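Local coordinates for extracellular ligand-binding receptor (Rhodopseudomonas palustris, PDB 3SG0), which probably serves as the solute-binding component of a transport system for lignin-derived aromatic acids, and binds benzoyl-formic acid, at residues V51-P55 with L311-M315; D91-S97 with T114-A120; M129-K134 with P361-N365; K138-N142 with A351-G355. Where two conformers were deposited one is given. Residues are numbered along the deposited sequence.

Contact 1 of 4, residues V51-P55 with L311-M315; sequences VAALP and LWDSM
Residues 311-315 form a regular stretch inside helix 306-328, with Met315 N bonded to Leu311 O at 3.0 Å. Residues 51-55 follow helix 41-50. Val51 to Ala53 keep helical backbone angles, and Leu54 N still reaches Val51 O at 3.1 Å. At Leu54 psi swings to 153° and the chain extends toward strand 57-58. The CA atoms of Val51 and Leu311 lie 7.9 Å apart, those of Leu54 and Trp312 7.2 Å. Leu54 is the centre of the packing. Its rotamer is m,t, and its end drops between three helix residues: CD1 is 4.0 Å from Leu311 CD2, while CD2 is 4.0 Å from Trp312 CE3 and 3.9 Å from Met315 CG. Val51 adds CG2 at 3.9 Å from Leu311 CD2. Trp312 takes chi1 t and brings its six-membered ring to Ala53. There Ala53 O sits at the ring edge, 3.5 Å from CZ3, and Ala53 CB is 4.3 Å from the same CZ3. Met315 is selenomethionine. Tyr65 of strand 61-69 also touches Val51, Leu54 and Met315. This is apolar helix packing against a helix-to-strand connection, beside the parallel strands of an alpha/beta lobe of a periplasmic binding protein.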
loop_
_atom_site.group_PDB
_atom_site.type_symbol
_atom_site.label_atom_id
_atom_site.label_comp_id
_atom_site.label_asym_id
_atom_site.label_seq_id
_atom_site.Cartn_x
_atom_site.Cartn_y
_atom_site.Cartn_z
ATOM N N VAL A 51 6.455 -14.488 0.340
ATOM C CA VAL A 51 7.752 -14.747 0.961
ATOM C C VAL A 51 8.511 -15.871 0.253
ATOM O O VAL A 51 9.706 -15.744 -0.016
ATOM C CB VAL A 51 7.605 -15.058 2.468
ATOM C CG1 VAL A 51 8.960 -15.409 3.079
ATOM C CG2 VAL A 51 6.988 -13.872 3.193
ATOM N N ALA A 52 7.814 -16.957 -0.073
ATOM C CA ALA A 52 8.449 -18.117 -0.691
ATOM C C ALA A 52 8.994 -17.834 -2.088
ATOM O O ALA A 52 9.781 -18.626 -2.623
ATOM C CB ALA A 52 7.475 -19.286 -0.733
ATOM N N ALA A 53 8.568 -16.726 -2.687
ATOM C CA ALA A 53 9.001 -16.358 -4.031
ATOM C C ALA A 53 10.221 -15.445 -4.023
ATOM O O ALA A 53 10.779 -15.152 -5.071
ATOM C CB ALA A 53 7.855 -15.696 -4.797
ATOM N N LEU A 54 10.632 -14.992 -2.841
ATOM C CA LEU A 54 11.717 -14.019 -2.733
ATOM C C LEU A 54 13.076 -14.678 -2.931
ATOM O O LEU A 54 13.235 -15.861 -2.660
ATOM C CB LEU A 54 11.656 -13.311 -1.381
ATOM C CG LEU A 54 10.380 -12.512 -1.121
ATOM C CD1 LEU A 54 10.405 -11.949 0.286
ATOM C CD2 LEU A 54 10.205 -11.406 -2.148
ATOM N N PRO A 55 14.068 -13.906 -3.408
ATOM C CA PRO A 55 15.373 -14.495 -3.731
ATOM C C PRO A 55 16.088 -15.059 -2.504
ATOM O O PRO A 55 16.133 -14.403 -1.463
ATOM C CB PRO A 55 16.154 -13.316 -4.327
ATOM C CG PRO A 55 15.445 -12.092 -3.863
ATOM C CD PRO A 55 14.000 -12.475 -3.744
ATOM N N LEU A 311 5.433 -6.338 -1.025
ATOM C CA LEU A 311 6.597 -7.042 -0.494
ATOM C C LEU A 311 7.642 -7.214 -1.601
ATOM O O LEU A 311 8.826 -6.924 -1.414
ATOM C CB LEU A 311 6.188 -8.393 0.093
ATOM C CG LEU A 311 7.336 -9.273 0.591
ATOM C CD1 LEU A 311 8.253 -8.535 1.556
ATOM C CD2 LEU A 311 6.771 -10.531 1.227
ATOM N N TRP A 312 7.197 -7.666 -2.768
ATOM C CA TRP A 312 8.103 -7.894 -3.888
ATOM C C TRP A 312 8.914 -6.637 -4.244
ATOM O O TRP A 312 10.145 -6.690 -4.341
ATOM C CB TRP A 312 7.309 -8.374 -5.101
ATOM C CG TRP A 312 8.151 -8.706 -6.289
ATOM C CD1 TRP A 312 8.450 -7.886 -7.328
ATOM C CD2 TRP A 312 8.806 -9.950 -6.557
ATOM N NE1 TRP A 312 9.250 -8.538 -8.234
ATOM C CE2 TRP A 312 9.479 -9.811 -7.786
ATOM C CE3 TRP A 312 8.876 -11.174 -5.884
ATOM C CZ2 TRP A 312 10.226 -10.845 -8.352
ATOM C CZ3 TRP A 312 9.616 -12.199 -6.451
ATOM C CH2 TRP A 312 10.279 -12.027 -7.671
ATOM N N ASP A 313 8.224 -5.518 -4.457
ATOM C CA ASP A 313 8.892 -4.277 -4.844
ATOM C C ASP A 313 9.833 -3.800 -3.727
ATOM O O ASP A 313 10.891 -3.235 -4.003
ATOM C CB ASP A 313 7.879 -3.160 -5.134
ATOM C CG ASP A 313 7.222 -3.240 -6.518
ATOM O OD1 ASP A 313 7.638 -4.048 -7.391
ATOM O OD2 ASP A 313 6.275 -2.431 -6.715
ATOM N N SER A 314 9.441 -3.983 -2.466
ATOM C CA SER A 314 10.342 -3.629 -1.368
ATOM C C SER A 314 11.643 -4.410 -1.491
ATOM O O SER A 314 12.735 -3.864 -1.300
ATOM C CB SER A 314 9.702 -3.916 -0.008
ATOM O OG SER A 314 8.585 -3.080 0.240
HETATM N N MSE A 315 11.524 -5.704 -1.778
HETATM C CA MSE A 315 12.711 -6.532 -1.957
HETATM C C MSE A 315 13.495 -6.190 -3.211
HETATM O O MSE A 315 14.703 -6.411 -3.243
HETATM C CB MSE A 315 12.363 -8.020 -1.899
HETATM C CG MSE A 315 12.224 -8.515 -0.466
HETATM SE SE MSE A 315 13.820 -8.224 0.677
HETATM C CE MSE A 315 15.177 -9.085 -0.405
#

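Contact 2 of 4, residues D91-S97 with T114-A120; sequences DVLIGSS and TPLMTMA. With 173 (benzoyl-formic acid), chain B.
Ile94, rotamer m,t, lays CG1 3.9 Å from CG of selenomethionine Met117 and CG2 3.9 Å from SE of Met119. Val92 CG1 meets Met117 CG at 3.8 Å on that face, which helix 306-328 helps cover. On the other face Leu93 CG packs 3.8 Å from Leu116 CD1, near helix 99-111 of the same beta-alpha-beta unit. Strands 92-94 and 116-118 run parallel, axes 4.6 Å apart at 17°. Leu93 pairs with Leu116, and Ile94 with Met117. Hydrogen bonds run Leu93 N to Pro115 O (2.9 Å), Met117 N to Leu93 O (2.8 Å) and Gly95 N to Met117 O (2.9 Å). A cis peptide precedes Ser96, whose O accepts from Met119 N at 3.1 Å. One water donates to Ser97 O (2.9 Å) and Met119 O (2.8 Å). After the strands, loops line benzoyl-formic acid: its C2D is 3.3 Å from Ser97 O and its O1B 3.5 Å from Ala120 CB. These are van der Waals contacts; the ligand's hydrogen bonds come from Thr99, Ala121 and Arg198.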
loop_
_atom_site.group_PDB
_atom_site.type_symbol
_atom_site.label_atom_id
_atom_site.label_comp_id
_atom_site.label_asym_id
_atom_site.label_seq_id
_atom_site.Cartn_x
_atom_site.Cartn_y
_atom_site.Cartn_z
ATOM N N ASP A 91 18.923 -7.607 9.123
ATOM C CA ASP A 91 19.554 -6.501 8.423
ATOM C C ASP A 91 18.561 -5.477 7.906
ATOM O O ASP A 91 18.897 -4.296 7.775
ATOM C CB ASP A 91 20.396 -7.041 7.275
ATOM C CG ASP A 91 21.499 -7.939 7.764
ATOM O OD1 ASP A 91 22.374 -7.435 8.494
ATOM O OD2 ASP A 91 21.486 -9.152 7.451
ATOM N N VAL A 92 17.353 -5.943 7.592
ATOM C CA VAL A 92 16.276 -5.097 7.103
ATOM C C VAL A 92 14.975 -5.592 7.716
ATOM O O VAL A 92 14.777 -6.804 7.841
ATOM C CB VAL A 92 16.146 -5.176 5.564
ATOM C CG1 VAL A 92 14.999 -4.307 5.065
ATOM C CG2 VAL A 92 17.454 -4.778 4.887
ATOM N N LEU A 93 14.095 -4.665 8.089
ATOM C CA LEU A 93 12.747 -4.991 8.547
ATOM C C LEU A 93 11.776 -4.539 7.484
ATOM O O LEU A 93 11.965 -3.483 6.891
ATOM C CB LEU A 93 12.454 -4.250 9.845
ATOM C CG LEU A 93 11.119 -4.506 10.538
ATOM C CD1 LEU A 93 10.882 -5.995 10.820
ATOM C CD2 LEU A 93 11.032 -3.696 11.826
ATOM N N ILE A 94 10.744 -5.336 7.239
ATOM C CA ILE A 94 9.710 -5.008 6.272
ATOM C C ILE A 94 8.352 -5.120 6.955
ATOM O O ILE A 94 8.083 -6.110 7.644
ATOM C CB ILE A 94 9.779 -5.946 5.049
ATOM C CG1 ILE A 94 11.179 -5.877 4.409
ATOM C CG2 ILE A 94 8.671 -5.619 4.067
ATOM C CD1 ILE A 94 11.337 -6.721 3.155
ATOM N N GLY A 95 7.510 -4.106 6.796
ATOM C CA GLY A 95 6.150 -4.151 7.314
ATOM C C GLY A 95 5.685 -2.818 7.870
ATOM O O GLY A 95 6.390 -1.805 7.779
ATOM N N SER A 96 4.467 -2.767 8.405
ATOM C CA SER A 96 3.473 -3.813 8.263
ATOM C C SER A 96 2.660 -3.539 6.992
ATOM O O SER A 96 3.116 -2.838 6.080
ATOM C CB SER A 96 2.597 -3.832 9.519
ATOM O OG SER A 96 1.586 -4.830 9.456
ATOM N N SER A 97 1.456 -4.103 6.945
ATOM C CA SER A 97 0.565 -3.990 5.797
ATOM C C SER A 97 -0.321 -2.758 5.842
ATOM O O SER A 97 -0.817 -2.317 4.803
ATOM C CB SER A 97 -0.366 -5.198 5.758
ATOM O OG SER A 97 0.332 -6.428 5.848
ATOM N N THR A 114 18.077 0.304 11.741
ATOM C CA THR A 114 17.756 -0.729 10.773
ATOM C C THR A 114 16.757 -0.174 9.767
ATOM O O THR A 114 15.740 0.394 10.158
ATOM C CB THR A 114 17.146 -1.940 11.498
ATOM O OG1 THR A 114 18.082 -2.433 12.457
ATOM C CG2 THR A 114 16.789 -3.060 10.531
ATOM N N PRO A 115 17.039 -0.317 8.464
ATOM C CA PRO A 115 16.066 0.170 7.485
ATOM C C PRO A 115 14.742 -0.578 7.602
ATOM O O PRO A 115 14.711 -1.799 7.813
ATOM C CB PRO A 115 16.705 -0.146 6.127
ATOM C CG PRO A 115 18.082 -0.546 6.394
ATOM C CD PRO A 115 18.244 -0.886 7.839
ATOM N N LEU A 116 13.654 0.169 7.458
ATOM C CA LEU A 116 12.293 -0.346 7.481
ATOM C C LEU A 116 11.655 -0.091 6.129
ATOM O O LEU A 116 11.546 1.063 5.712
ATOM C CB LEU A 116 11.461 0.365 8.556
ATOM C CG LEU A 116 9.961 0.044 8.560
ATOM C CD1 LEU A 116 9.703 -1.411 8.907
ATOM C CD2 LEU A 116 9.204 0.959 9.507
HETATM N N MSE A 117 11.244 -1.156 5.445
HETATM C CA MSE A 117 10.484 -1.034 4.206
HETATM C C MSE A 117 9.017 -1.205 4.580
HETATM O O MSE A 117 8.561 -2.334 4.793
HETATM C CB MSE A 117 10.887 -2.112 3.199
HETATM C CG MSE A 117 12.380 -2.365 3.095
HETATM SE SE MSE A 117 13.449 -0.859 2.553
HETATM C CE MSE A 117 12.732 -0.664 0.739
ATOM N N THR A 118 8.269 -0.117 4.723
ATOM C CA THR A 118 6.869 -0.274 5.077
ATOM C C THR A 118 6.053 -0.664 3.854
ATOM O O THR A 118 6.378 -0.257 2.737
ATOM C CB THR A 118 6.295 0.980 5.757
ATOM O OG1 THR A 118 4.961 0.700 6.187
ATOM C CG2 THR A 118 6.259 2.188 4.831
HETATM N N MSE A 119 5.005 -1.461 4.059
HETATM C CA MSE A 119 4.141 -1.891 2.960
HETATM C C MSE A 119 2.799 -1.157 2.939
HETATM O O MSE A 119 1.924 -1.477 2.127
HETATM C CB MSE A 119 3.946 -3.413 2.981
HETATM C CG MSE A 119 5.252 -4.174 2.801
HETATM SE SE MSE A 119 5.036 -6.091 2.741
HETATM C CE MSE A 119 4.623 -6.409 4.623
ATOM N N ALA A 120 2.647 -0.165 3.810
ATOM C CA ALA A 120 1.402 0.575 3.942
ATOM C C ALA A 120 1.437 1.870 3.126
ATOM O O ALA A 120 2.446 2.179 2.483
ATOM C CB ALA A 120 1.120 0.833 5.410
HETATM O O1B 173 B . -2.113 1.823 4.612
HETATM C C1 173 B . -3.104 1.217 4.923
HETATM O O1A 173 B . -3.656 1.260 6.198
HETATM C C2 173 B . -3.950 0.551 3.871
HETATM O O2 173 B . -5.057 0.183 4.128
HETATM C C1G 173 B . -3.320 0.321 2.533
HETATM C C2D 173 B . -1.903 -0.240 2.466
HETATM C C2E 173 B . -1.240 -0.455 1.121
HETATM C C3 173 B . -2.002 -0.089 -0.151
HETATM C C1E 173 B . -3.430 0.480 -0.052
HETATM C C1D 173 B . -4.107 0.685 1.288
HETATM O O HOH W 1 0.047 -3.533 2.352
#

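Contact 3 of 4, residues M129-K134 with P361-N365; sequences MDERRK and PDNHN
Met129, a selenomethionine in the t,p,p rotamer, curls its side chain over the ring of His364. Its CE stands 3.6 Å from the ring centroid, 15° off the normal, as a CH-pi contact. SE is 4.6 Å from that centroid, also over the face. His364, chi1 m, points its ring edge at Lys134 O, 3.1 Å from CE1; its ND1 and NE2 are hydrogen-bonded to Val136 O and Glu345 OE1, and its ring stacks with Tyr137. Lys134 starts away from 361-365, but its m,m,t,t chain brings NZ back to Pro361 O, a hydrogen bond of 2.8 Å. Two waters bridge the rest: one between Met129 N and Asp362 O, both at 2.9 Å, the other between Lys134 NZ (2.8 Å) and Asp362 OD1 (3.1 Å). The CA atoms of Met129 and Asp362 are 5.4 Å apart. Within 129-134, Asp130 OD1 (chi1 p) accepts from Arg132 N and Arg133 N, each at 2.8 Å. Asn363 OD1 takes Asn365 N at 2.9 Å. A loop running into a 3-10 turn at 133-134 thus meets the loop 361-365, each holding an Asx turn, beside strand 136-138 at the edge of its sheet.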
loop_
_atom_site.group_PDB
_atom_site.type_symbol
_atom_site.label_atom_id
_atom_site.label_comp_id
_atom_site.label_asym_id
_atom_site.label_seq_id
_atom_site.Cartn_x
_atom_site.Cartn_y
_atom_site.Cartn_z
HETATM N N MSE A 129 10.083 14.363 5.677
HETATM C CA MSE A 129 11.264 13.716 6.211
HETATM C C MSE A 129 11.575 14.220 7.620
HETATM O O MSE A 129 11.322 15.379 7.968
HETATM C CB MSE A 129 12.436 13.980 5.270
HETATM C CG MSE A 129 13.750 13.313 5.653
HETATM SE SE MSE A 129 13.626 11.384 5.951
HETATM C CE MSE A 129 12.742 10.912 4.291
ATOM N N ASP A 130 12.113 13.328 8.442
ATOM C CA ASP A 130 12.670 13.724 9.725
ATOM C C ASP A 130 13.790 12.745 10.059
ATOM O O ASP A 130 14.143 11.895 9.233
ATOM C CB ASP A 130 11.598 13.836 10.822
ATOM C CG ASP A 130 10.903 12.525 11.114
ATOM O OD1 ASP A 130 11.570 11.464 11.087
ATOM O OD2 ASP A 130 9.682 12.549 11.383
ATOM N N GLU A 131 14.356 12.877 11.254
ATOM C CA GLU A 131 15.532 12.109 11.620
ATOM C C GLU A 131 15.247 10.618 11.828
ATOM O O GLU A 131 16.173 9.804 11.865
ATOM C CB GLU A 131 16.192 12.738 12.853
ATOM C CG GLU A 131 15.584 12.375 14.199
ATOM C CD GLU A 131 14.285 13.072 14.535
ATOM O OE1 GLU A 131 13.755 13.893 13.749
ATOM O OE2 GLU A 131 13.783 12.790 15.640
ATOM N N ARG A 132 13.977 10.260 11.974
ATOM C CA ARG A 132 13.575 8.865 12.154
ATOM C C ARG A 132 13.180 8.233 10.826
ATOM O O ARG A 132 13.546 7.096 10.519
ATOM C CB ARG A 132 12.420 8.774 13.150
ATOM C CG ARG A 132 12.851 9.049 14.585
ATOM C CD ARG A 132 11.664 9.368 15.474
ATOM N NE ARG A 132 11.021 10.615 15.073
ATOM C CZ ARG A 132 9.707 10.798 15.018
ATOM N NH1 ARG A 132 8.884 9.814 15.344
ATOM N NH2 ARG A 132 9.217 11.968 14.640
ATOM N N ARG A 133 12.412 8.981 10.037
ATOM C CA ARG A 133 11.980 8.536 8.725
ATOM C C ARG A 133 13.155 8.388 7.761
ATOM O O ARG A 133 13.009 7.787 6.696
ATOM C CB ARG A 133 10.871 9.452 8.198
ATOM C CG ARG A 133 9.566 9.252 8.952
ATOM C CD ARG A 133 8.622 10.445 8.828
ATOM N NE ARG A 133 7.295 10.121 9.347
ATOM C CZ ARG A 133 6.961 10.069 10.631
ATOM N NH1 ARG A 133 7.845 10.380 11.578
ATOM N NH2 ARG A 133 5.729 9.708 10.970
ATOM N N LYS A 134 14.341 8.878 8.146
ATOM C CA LYS A 134 15.558 8.575 7.398
ATOM C C LYS A 134 15.766 7.079 7.248
ATOM O O LYS A 134 16.454 6.638 6.330
ATOM C CB LYS A 134 16.799 9.142 8.086
ATOM C CG LYS A 134 17.135 10.556 7.730
ATOM C CD LYS A 134 17.513 10.732 6.273
ATOM C CE LYS A 134 17.602 12.208 6.018
ATOM N NZ LYS A 134 17.827 12.460 4.587
ATOM N N PRO A 361 17.156 12.089 -0.589
ATOM C CA PRO A 361 17.264 12.142 0.875
ATOM C C PRO A 361 15.979 12.619 1.558
ATOM O O PRO A 361 15.717 12.229 2.704
ATOM C CB PRO A 361 18.428 13.121 1.092
ATOM C CG PRO A 361 19.280 12.923 -0.123
ATOM C CD PRO A 361 18.289 12.759 -1.250
ATOM N N ASP A 362 15.177 13.434 0.885
ATOM C CA ASP A 362 13.952 13.942 1.487
ATOM C C ASP A 362 12.692 13.178 1.091
ATOM O O ASP A 362 11.666 13.262 1.776
ATOM C CB ASP A 362 13.795 15.432 1.200
ATOM C CG ASP A 362 14.819 16.261 1.943
ATOM O OD1 ASP A 362 14.968 16.043 3.166
ATOM O OD2 ASP A 362 15.492 17.096 1.303
ATOM N N ASN A 363 12.780 12.414 0.009
ATOM C CA ASN A 363 11.645 11.651 -0.489
ATOM C C ASN A 363 11.956 10.161 -0.490
ATOM O O ASN A 363 12.623 9.652 -1.390
ATOM C CB ASN A 363 11.243 12.119 -1.887
ATOM C CG ASN A 363 9.951 11.488 -2.340
ATOM O OD1 ASN A 363 9.450 10.555 -1.706
ATOM N ND2 ASN A 363 9.406 11.970 -3.454
ATOM N N HIS A 364 11.480 9.475 0.545
ATOM C CA HIS A 364 11.697 8.043 0.686
ATOM C C HIS A 364 10.509 7.222 0.172
ATOM O O HIS A 364 10.398 6.026 0.454
ATOM C CB HIS A 364 12.018 7.699 2.133
ATOM C CG HIS A 364 13.435 7.971 2.521
ATOM N ND1 HIS A 364 13.996 7.424 3.654
ATOM C CD2 HIS A 364 14.414 8.702 1.931
ATOM C CE1 HIS A 364 15.261 7.800 3.744
ATOM N NE2 HIS A 364 15.539 8.581 2.715
ATOM N N ASN A 365 9.640 7.884 -0.588
ATOM C CA ASN A 365 8.540 7.237 -1.308
ATOM C C ASN A 365 8.932 7.087 -2.780
ATOM O O ASN A 365 9.045 5.970 -3.292
ATOM C CB ASN A 365 7.274 8.080 -1.137
ATOM C CG ASN A 365 6.029 7.447 -1.738
ATOM O OD1 ASN A 365 5.205 8.150 -2.335
ATOM N ND2 ASN A 365 5.851 6.143 -1.543
HETATM O O HOH W 2 10.115 15.359 2.967
HETATM O O HOH W 3 17.785 15.190 4.158
#

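Contact 4 of 4, residues K138-N142 with A351-G355; sequences KVVPN and ALNNG
A type I beta turn, Leu352 to Gly355, joins strands 350-352 and 355-357 as a small hairpin and faces the loop 138-142 beside the ligand pocket. Ala351 leads in on the strand. Leu352, rotamer m,t, sends CD1 to 4.1 Å from Val139 CG1. The turn is closed on both sides: Leu352 N bonds to Gly355 O at 2.8 Å, and Gly355 N to Leu352 O at 3.1 Å. Asn353, the second turn residue, has phi/psi of -60/-27° and bonds through ND2 to Asp313. Asn354 follows, chi1 m, and points at the loop, with its CA 5.9 Å from that of Val140. Its CB is 3.0 Å from Val139 O, and its OD1 3.5 Å from Val140 CA. ND2 bonds to Asp313 of helix 306-328, so the amide is held while it packs on the loop. Gly355 adopts phi 139° and psi -175°, where a CB would jam against the carbonyl O of Asn354. Lys138 NZ is hydrogen-bonded to Val140 O and Asn142 OD1, both at 2.8 Å, and to Ala121 O. Val140 also touches the bound benzoyl-formic acid. Pro141 rests on Asn354, with CG 3.3 Å from Asn354 O and CD 3.3 Å from Asn354 OD1.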
loop_
_atom_site.group_PDB
_atom_site.type_symbol
_atom_site.label_atom_id
_atom_site.label_comp_id
_atom_site.label_asym_id
_atom_site.label_seq_id
_atom_site.Cartn_x
_atom_site.Cartn_y
_atom_site.Cartn_z
ATOM N N LYS A 138 9.335 3.306 1.329
ATOM C CA LYS A 138 7.917 3.045 1.129
ATOM C C LYS A 138 7.578 2.902 -0.346
ATOM O O LYS A 138 7.514 3.896 -1.070
ATOM C CB LYS A 138 7.134 4.208 1.743
ATOM C CG LYS A 138 5.632 4.129 1.618
ATOM C CD LYS A 138 4.980 5.272 2.391
ATOM C CE LYS A 138 3.477 5.263 2.286
ATOM N NZ LYS A 138 3.032 5.619 0.915
ATOM N N VAL A 139 7.332 1.675 -0.789
ATOM C CA VAL A 139 7.044 1.448 -2.203
ATOM C C VAL A 139 5.624 1.781 -2.645
ATOM O O VAL A 139 5.417 2.034 -3.834
ATOM C CB VAL A 139 7.392 0.016 -2.661
ATOM C CG1 VAL A 139 8.886 -0.236 -2.523
ATOM C CG2 VAL A 139 6.546 -1.036 -1.943
ATOM N N VAL A 140 4.635 1.779 -1.753
ATOM C CA VAL A 140 3.279 2.139 -2.178
ATOM C C VAL A 140 3.243 3.651 -2.337
ATOM O O VAL A 140 3.706 4.360 -1.455
ATOM C CB VAL A 140 2.231 1.697 -1.142
ATOM C CG1 VAL A 140 0.850 2.202 -1.538
ATOM C CG2 VAL A 140 2.226 0.184 -1.006
ATOM N N PRO A 141 2.712 4.172 -3.460
ATOM C CA PRO A 141 2.677 5.637 -3.573
ATOM C C PRO A 141 1.905 6.305 -2.443
ATOM O O PRO A 141 0.856 5.826 -2.014
ATOM C CB PRO A 141 1.985 5.859 -4.921
ATOM C CG PRO A 141 2.342 4.627 -5.711
ATOM C CD PRO A 141 2.233 3.522 -4.694
ATOM N N ASN A 142 2.440 7.424 -1.966
ATOM C CA ASN A 142 1.781 8.190 -0.921
ATOM C C ASN A 142 0.337 8.518 -1.293
ATOM O O ASN A 142 0.044 8.954 -2.414
ATOM C CB ASN A 142 2.538 9.488 -0.658
ATOM C CG ASN A 142 3.841 9.279 0.094
ATOM O OD1 ASN A 142 4.109 8.212 0.643
ATOM N ND2 ASN A 142 4.656 10.326 0.129
ATOM N N ALA A 351 11.577 1.422 -12.542
ATOM C CA ALA A 351 10.198 1.007 -12.739
ATOM C C ALA A 351 9.871 -0.119 -11.771
ATOM O O ALA A 351 10.424 -1.215 -11.873
ATOM C CB ALA A 351 9.973 0.557 -14.177
ATOM N N LEU A 352 8.991 0.170 -10.820
ATOM C CA LEU A 352 8.451 -0.828 -9.906
ATOM C C LEU A 352 7.011 -1.106 -10.310
ATOM O O LEU A 352 6.422 -0.356 -11.083
ATOM C CB LEU A 352 8.479 -0.288 -8.469
ATOM C CG LEU A 352 9.862 -0.050 -7.856
ATOM C CD1 LEU A 352 9.737 0.595 -6.496
ATOM C CD2 LEU A 352 10.656 -1.358 -7.760
ATOM N N ASN A 353 6.425 -2.166 -9.771
ATOM C CA ASN A 353 5.002 -2.401 -9.976
ATOM C C ASN A 353 4.144 -1.269 -9.439
ATOM O O ASN A 353 3.038 -1.015 -9.921
ATOM C CB ASN A 353 4.605 -3.720 -9.346
ATOM C CG ASN A 353 5.127 -4.883 -10.131
ATOM O OD1 ASN A 353 4.513 -5.286 -11.119
ATOM N ND2 ASN A 353 6.286 -5.407 -9.743
ATOM N N ASN A 354 4.679 -0.575 -8.437
ATOM C CA ASN A 354 4.003 0.544 -7.810
ATOM C C ASN A 354 4.161 1.866 -8.556
ATOM O O ASN A 354 3.484 2.835 -8.214
ATOM C CB ASN A 354 4.485 0.689 -6.359
ATOM C CG ASN A 354 3.682 -0.160 -5.397
ATOM O OD1 ASN A 354 2.579 0.222 -5.011
ATOM N ND2 ASN A 354 4.224 -1.302 -4.992
ATOM N N GLY A 355 5.043 1.921 -9.550
ATOM C CA GLY A 355 5.258 3.151 -10.296
ATOM C C GLY A 355 6.722 3.397 -10.578
ATOM O O GLY A 355 7.576 2.556 -10.286
#

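In the fold
From the N terminus, residues 51-55 leave helix 41-50 and wait for 311-315 to close contact 1 across 255 residues. Contact 2 lies within that span: it opens at 91 and closes after the crossover through helix 99-111. Contact 3 then opens just before strand 136-138, contact 4 at its last residue. Both close after helix 306-328, so cross contact 1. Contact 4 closes first and sits within contact 3. Helix 306-328 links contacts 1, 2 and 4: Leu311 touches Met119, and Asp313 holds Asn353 and Asn354. Asn365 ties contact 3 to contact 4 through the carbonyls of Lys138 and Val140. Helix 306-328 packs on the sheet; 351-355 and 361-365 meet loops at the ends of strand 136-138.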